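Local coordinates for protein chemotaxis transducer (Pseudomonas aeruginosa, PDB 6GCV) that probably senses nitrate for chemotaxis, binding the ion directly with its periplasmic PilJ-type ligand-binding domain and passing the signal on as a transmembrane chemoreceptor, at residues A[22-27]-A[128-133]; A[75-80]-A[134-139]. All coordinates share one frame; numbering follows the deposited sequence.

Contact 1 (A[22-27]-A[128-133]); sequences NVAGAQ and NLVSLM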
loop_
_atom_site.group_PDB
_atom_site.type_symbol
_atom_site.label_atom_id
_atom_site.label_comp_id
_atom_site.label_asym_id
_atom_site.label_seq_id
_atom_site.Cartn_x
_atom_site.Cartn_y
_atom_site.Cartn_z
ATOM N N ASN A 22 -1.239 1.699 12.198
ATOM C CA ASN A 22 -1.109 0.584 11.264
ATOM C C ASN A 22 -2.287 0.494 10.303
ATOM O O ASN A 22 -2.110 0.355 9.088
ATOM C CB ASN A 22 -0.935 -0.740 11.995
ATOM C CG ASN A 22 -0.711 -1.892 11.058
ATOM O OD1 ASN A 22 0.126 -1.796 10.162
ATOM N ND2 ASN A 22 -1.477 -2.959 11.209
ATOM N N VAL A 23 -3.500 0.594 10.853
ATOM C CA VAL A 23 -4.704 0.492 10.055
ATOM C C VAL A 23 -4.799 1.657 9.066
ATOM O O VAL A 23 -5.130 1.460 7.890
ATOM C CB VAL A 23 -5.930 0.369 10.973
ATOM C CG1 VAL A 23 -7.226 0.653 10.263
ATOM C CG2 VAL A 23 -5.960 -1.005 11.613
ATOM N N ALA A 24 -4.486 2.859 9.536
ATOM C CA ALA A 24 -4.507 4.005 8.632
ATOM C C ALA A 24 -3.444 3.846 7.510
ATOM O O ALA A 24 -3.707 4.115 6.350
ATOM C CB ALA A 24 -4.300 5.293 9.418
ATOM N N GLY A 25 -2.223 3.439 7.881
ATOM C CA GLY A 25 -1.211 3.235 6.872
ATOM C C GLY A 25 -1.605 2.177 5.855
ATOM O O GLY A 25 -1.396 2.372 4.639
ATOM N N ALA A 26 -2.203 1.089 6.327
ATOM C CA ALA A 26 -2.598 0.010 5.427
ATOM C C ALA A 26 -3.635 0.468 4.401
ATOM O O ALA A 26 -3.720 -0.132 3.336
ATOM C CB ALA A 26 -3.068 -1.204 6.202
ATOM N N GLN A 27 -4.400 1.521 4.705
ATOM C CA GLN A 27 -5.323 2.054 3.697
ATOM C C GLN A 27 -4.570 2.443 2.424
ATOM O O GLN A 27 -5.078 2.335 1.310
ATOM C CB GLN A 27 -6.074 3.277 4.215
ATOM C CG GLN A 27 -6.986 3.064 5.410
ATOM C CD GLN A 27 -8.136 2.138 5.090
ATOM O OE1 GLN A 27 -7.943 0.924 4.901
ATOM N NE2 GLN A 27 -9.365 2.692 5.059
ATOM N N ASN A 128 -1.637 11.822 3.581
ATOM C CA ASN A 128 -1.840 13.020 4.384
ATOM C C ASN A 128 -2.601 12.705 5.687
ATOM O O ASN A 128 -2.322 13.268 6.737
ATOM C CB ASN A 128 -2.575 14.105 3.603
ATOM C CG ASN A 128 -1.749 14.673 2.460
ATOM O OD1 ASN A 128 -0.517 14.540 2.440
ATOM N ND2 ASN A 128 -2.419 15.315 1.489
ATOM N N LEU A 129 -3.576 11.812 5.617
ATOM C CA LEU A 129 -4.305 11.377 6.813
ATOM C C LEU A 129 -3.367 10.742 7.822
ATOM O O LEU A 129 -3.398 11.097 9.015
ATOM C CB LEU A 129 -5.461 10.438 6.454
ATOM C CG LEU A 129 -6.244 9.843 7.633
ATOM C CD1 LEU A 129 -6.913 10.919 8.450
ATOM C CD2 LEU A 129 -7.252 8.802 7.169
ATOM N N VAL A 130 -2.527 9.819 7.355
ATOM C CA VAL A 130 -1.538 9.192 8.225
ATOM C C VAL A 130 -0.647 10.248 8.880
ATOM O O VAL A 130 -0.389 10.208 10.074
ATOM C CB VAL A 130 -0.659 8.167 7.438
ATOM C CG1 VAL A 130 0.528 7.682 8.267
ATOM C CG2 VAL A 130 -1.518 6.998 7.004
ATOM N N SER A 131 -0.174 11.192 8.094
ATOM C CA SER A 131 0.701 12.255 8.614
ATOM C C SER A 131 0.012 13.055 9.706
ATOM O O SER A 131 0.622 13.350 10.748
ATOM C CB SER A 131 1.111 13.192 7.492
ATOM O OG SER A 131 1.972 12.529 6.579
ATOM N N LEU A 132 -1.238 13.432 9.482
ATOM C CA LEU A 132 -1.959 14.206 10.507
ATOM C C LEU A 132 -2.155 13.392 11.783
ATOM O O LEU A 132 -2.047 13.915 12.910
ATOM C CB LEU A 132 -3.315 14.655 9.973
ATOM C CG LEU A 132 -3.281 15.696 8.864
ATOM C CD1 LEU A 132 -4.695 15.846 8.316
ATOM C CD2 LEU A 132 -2.778 17.035 9.351
ATOM N N MET A 133 -2.489 12.120 11.613
ATOM C CA MET A 133 -2.673 11.222 12.772
ATOM C C MET A 133 -1.393 11.082 13.567
ATOM O O MET A 133 -1.411 11.193 14.794
ATOM C CB MET A 133 -3.189 9.865 12.336
ATOM C CG MET A 133 -4.625 9.909 11.837
ATOM S SD MET A 133 -5.151 8.343 11.092
ATOM C CE MET A 133 -5.130 7.261 12.507
#

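Contact 2 (A[75-80]-A[134-139]); sequences SRMGAP and SARADS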
loop_
_atom_site.group_PDB
_atom_site.type_symbol
_atom_site.label_atom_id
_atom_site.label_comp_id
_atom_site.label_asym_id
_atom_site.label_seq_id
_atom_site.Cartn_x
_atom_site.Cartn_y
_atom_site.Cartn_z
ATOM N N SER A 75 -8.328 3.424 17.744
ATOM C CA SER A 75 -8.824 4.623 18.435
ATOM C C SER A 75 -9.574 5.556 17.474
ATOM O O SER A 75 -9.125 5.766 16.356
ATOM C CB SER A 75 -7.613 5.400 19.025
ATOM O OG SER A 75 -6.713 4.556 19.768
ATOM N N ARG A 76 -10.674 6.171 17.920
ATOM C CA ARG A 76 -11.282 7.257 17.144
ATOM C C ARG A 76 -10.472 8.491 17.497
ATOM O O ARG A 76 -10.260 8.792 18.667
ATOM C CB ARG A 76 -12.763 7.466 17.496
ATOM C CG ARG A 76 -13.421 8.600 16.702
ATOM C CD ARG A 76 -14.841 8.885 17.152
ATOM N NE ARG A 76 -14.950 9.145 18.583
ATOM C CZ ARG A 76 -14.783 10.333 19.163
ATOM N NH1 ARG A 76 -14.500 11.421 18.451
ATOM N NH2 ARG A 76 -14.911 10.431 20.481
ATOM N N MET A 77 -10.046 9.252 16.495
ATOM C CA MET A 77 -9.327 10.476 16.722
ATOM C C MET A 77 -10.235 11.610 16.303
ATOM O O MET A 77 -10.524 11.789 15.122
ATOM C CB MET A 77 -8.014 10.500 15.960
ATOM C CG MET A 77 -7.065 9.382 16.331
ATOM S SD MET A 77 -5.422 9.500 15.518
ATOM C CE MET A 77 -4.676 10.810 16.500
ATOM N N GLY A 78 -10.722 12.342 17.300
ATOM C CA GLY A 78 -11.761 13.347 17.095
ATOM C C GLY A 78 -11.264 14.744 16.730
ATOM O O GLY A 78 -12.065 15.629 16.503
ATOM N N ALA A 79 -9.950 14.945 16.671
ATOM C CA ALA A 79 -9.389 16.231 16.323
ATOM C C ALA A 79 -10.023 16.737 15.049
ATOM O O ALA A 79 -10.099 15.992 14.088
ATOM C CB ALA A 79 -7.880 16.126 16.142
ATOM N N PRO A 80 -10.424 18.022 15.010
ATOM C CA PRO A 80 -11.160 18.468 13.824
ATOM C C PRO A 80 -10.413 18.320 12.502
ATOM O O PRO A 80 -11.019 17.993 11.504
ATOM C CB PRO A 80 -11.454 19.947 14.118
ATOM C CG PRO A 80 -11.370 20.058 15.588
ATOM C CD PRO A 80 -10.341 19.073 16.037
ATOM N N SER A 134 -0.278 10.903 12.861
ATOM C CA SER A 134 1.001 10.739 13.529
ATOM C C SER A 134 1.439 12.016 14.222
ATOM O O SER A 134 1.990 11.975 15.305
ATOM C CB SER A 134 2.061 10.290 12.532
ATOM O OG SER A 134 1.775 8.987 12.154
ATOM N N ALA A 135 1.177 13.156 13.599
ATOM C CA ALA A 135 1.548 14.429 14.207
ATOM C C ALA A 135 0.868 14.604 15.576
ATOM O O ALA A 135 1.440 15.041 16.477
ATOM C CB ALA A 135 1.195 15.591 13.295
ATOM N N ARG A 136 -0.437 14.200 15.548
ATOM C CA ARG A 136 -1.208 14.371 16.805
ATOM C C ARG A 136 -0.778 13.336 17.833
ATOM O O ARG A 136 -0.673 13.642 19.012
ATOM C CB ARG A 136 -2.706 14.209 16.515
ATOM C CG ARG A 136 -3.639 14.239 17.715
ATOM C CD ARG A 136 -3.363 15.341 18.717
ATOM N NE ARG A 136 -4.416 15.334 19.718
ATOM C CZ ARG A 136 -4.382 14.596 20.815
ATOM N NH1 ARG A 136 -3.309 13.870 21.079
ATOM N NH2 ARG A 136 -5.400 14.629 21.662
ATOM N N ALA A 137 -0.535 12.110 17.385
ATOM C CA ALA A 137 -0.223 11.010 18.288
ATOM C C ALA A 137 1.188 11.073 18.873
ATOM O O ALA A 137 1.400 10.675 19.990
ATOM C CB ALA A 137 -0.423 9.690 17.559
ATOM N N ASP A 138 2.145 11.571 18.102
ATOM C CA ASP A 138 3.573 11.411 18.426
ATOM C C ASP A 138 4.170 12.570 19.179
ATOM O O ASP A 138 3.776 13.712 18.989
ATOM C CB ASP A 138 4.391 11.237 17.150
ATOM C CG ASP A 138 3.960 10.037 16.332
ATOM O OD1 ASP A 138 3.195 9.193 16.843
ATOM O OD2 ASP A 138 4.394 9.944 15.166
ATOM N N SER A 139 5.174 12.263 19.991
ATOM C CA SER A 139 5.936 13.277 20.729
ATOM C C SER A 139 7.042 13.869 19.856
ATOM O O SER A 139 7.896 14.618 20.354
ATOM C CB SER A 139 6.562 12.654 21.978
ATOM O OG SER A 139 7.357 11.537 21.611
#

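Contact 1 (A[22-27]-A[128-133])
Ala24 CB is the point on which two side chains of the opposing helix converge: Met133 brings its SD to 3.6 Å of this methyl, and Val130 CG2 stands 4.1 Å from the same CB. Met133 CE also reaches Ala24 CB, at 3.8 Å, so both the sulfur and the terminal methyl lie against it; the bend at the end of the methionine chain (chi3 66°) allows this double touch. Val130 works through one branch. Its CG2, placed beside the backbone N and anti to the carbonyl carbon, rests on the peptide that joins Ala24 to Gly25, 3.7 Å from Ala24 O and equally close to Gly25 N. Ala24 CA and Val130 CA are 6.0 Å apart, and the local axes approach to 9.2 Å.

Further out, Met133 also packs on Leu65 of helix 48-67 and on Thr20 and Ile21. Val130 additionally touches Asn22 of the second subunit, whose own Arg28 NH1 bonds Asn22 OD1 of this chain. Ala24 and Gly25 form the small side of this contact. The near-antiparallel run of the segments, 161° between their N-to-C directions, is as expected of neighbouring helices in an antiparallel four-helix bundle, here its first and last, 18-42 and 112-137, beside the dimer interface.

Contact 2 (A[75-80]-A[134-139])
Met77 and Arg136 meet at a slant, the methyl end of the methionine lying against the aliphatic root of the arginine. Met77 CE is 3.8 Å from Arg136 CG and 3.9 Å from Arg136 CB, so the methyl bears on two consecutive carbons; in the conformer described, one of two modelled for Arg136, the guanidinium plays no part in the touch. The backbone of the next residue is the other neighbour, with Met77 CE 4.4 Å from Ala137 N.

The torsions account for this meeting of chain end with chain root. Met77 runs extended through chi2 (-175°) and then turns at chi3 (76°), which swings CE out of line with the rest of the chain and onto the helix. Arg136 has its CG anti to the backbone N, and in this conformer an early bend (chi2 45°) leaves Arg136 CD 5.2 Å from Met77 CE. With 129 Å² buried in all, the contact is small and rests largely on this pair.

Ile82 of helix 80-103 touches both Met77 and Arg136, while Ile16 of the N-terminal segment lies against Met77 and Ala137. The loop is tied down separately, through Ser75 N to Thr20 OG1 and through Met77 O to Arg86 NH1. Ala79 takes the N-cap position of helix 80-103, and Asp138 is where helix 112-137 gives up helical backbone angles. A buried loop methionine set against the last turn of a neighbouring helix thus closes one end of the four-helix bundle, at the connection between its second and third helices.

How the contacts relate
Contacts 1 and 2 use adjoining stretches, 128-133 and 134-139, at the C-terminal end of helix 112-137, their centres about 10 Å apart. They touch directly: Met77 CE of contact 2 packs 3.7 Å from Met133 O of contact 1, and the side chains of Met77 and Met133 also meet. Packing therefore runs from the interhelical pairing of 22-27 with 128-133 to the loop 75-80 at the bundle end. Their depth differs, the centres lying about 10 Å and 18 Å from that of the chain. Beside contact 1 a nitrate ion is bound about 4 Å (nearest atoms) from Gly25, probably marking the ligand pocket of this nitrate receptor. The sodium site, at Glu37 and Asp47, lies towards the other end of the bundle.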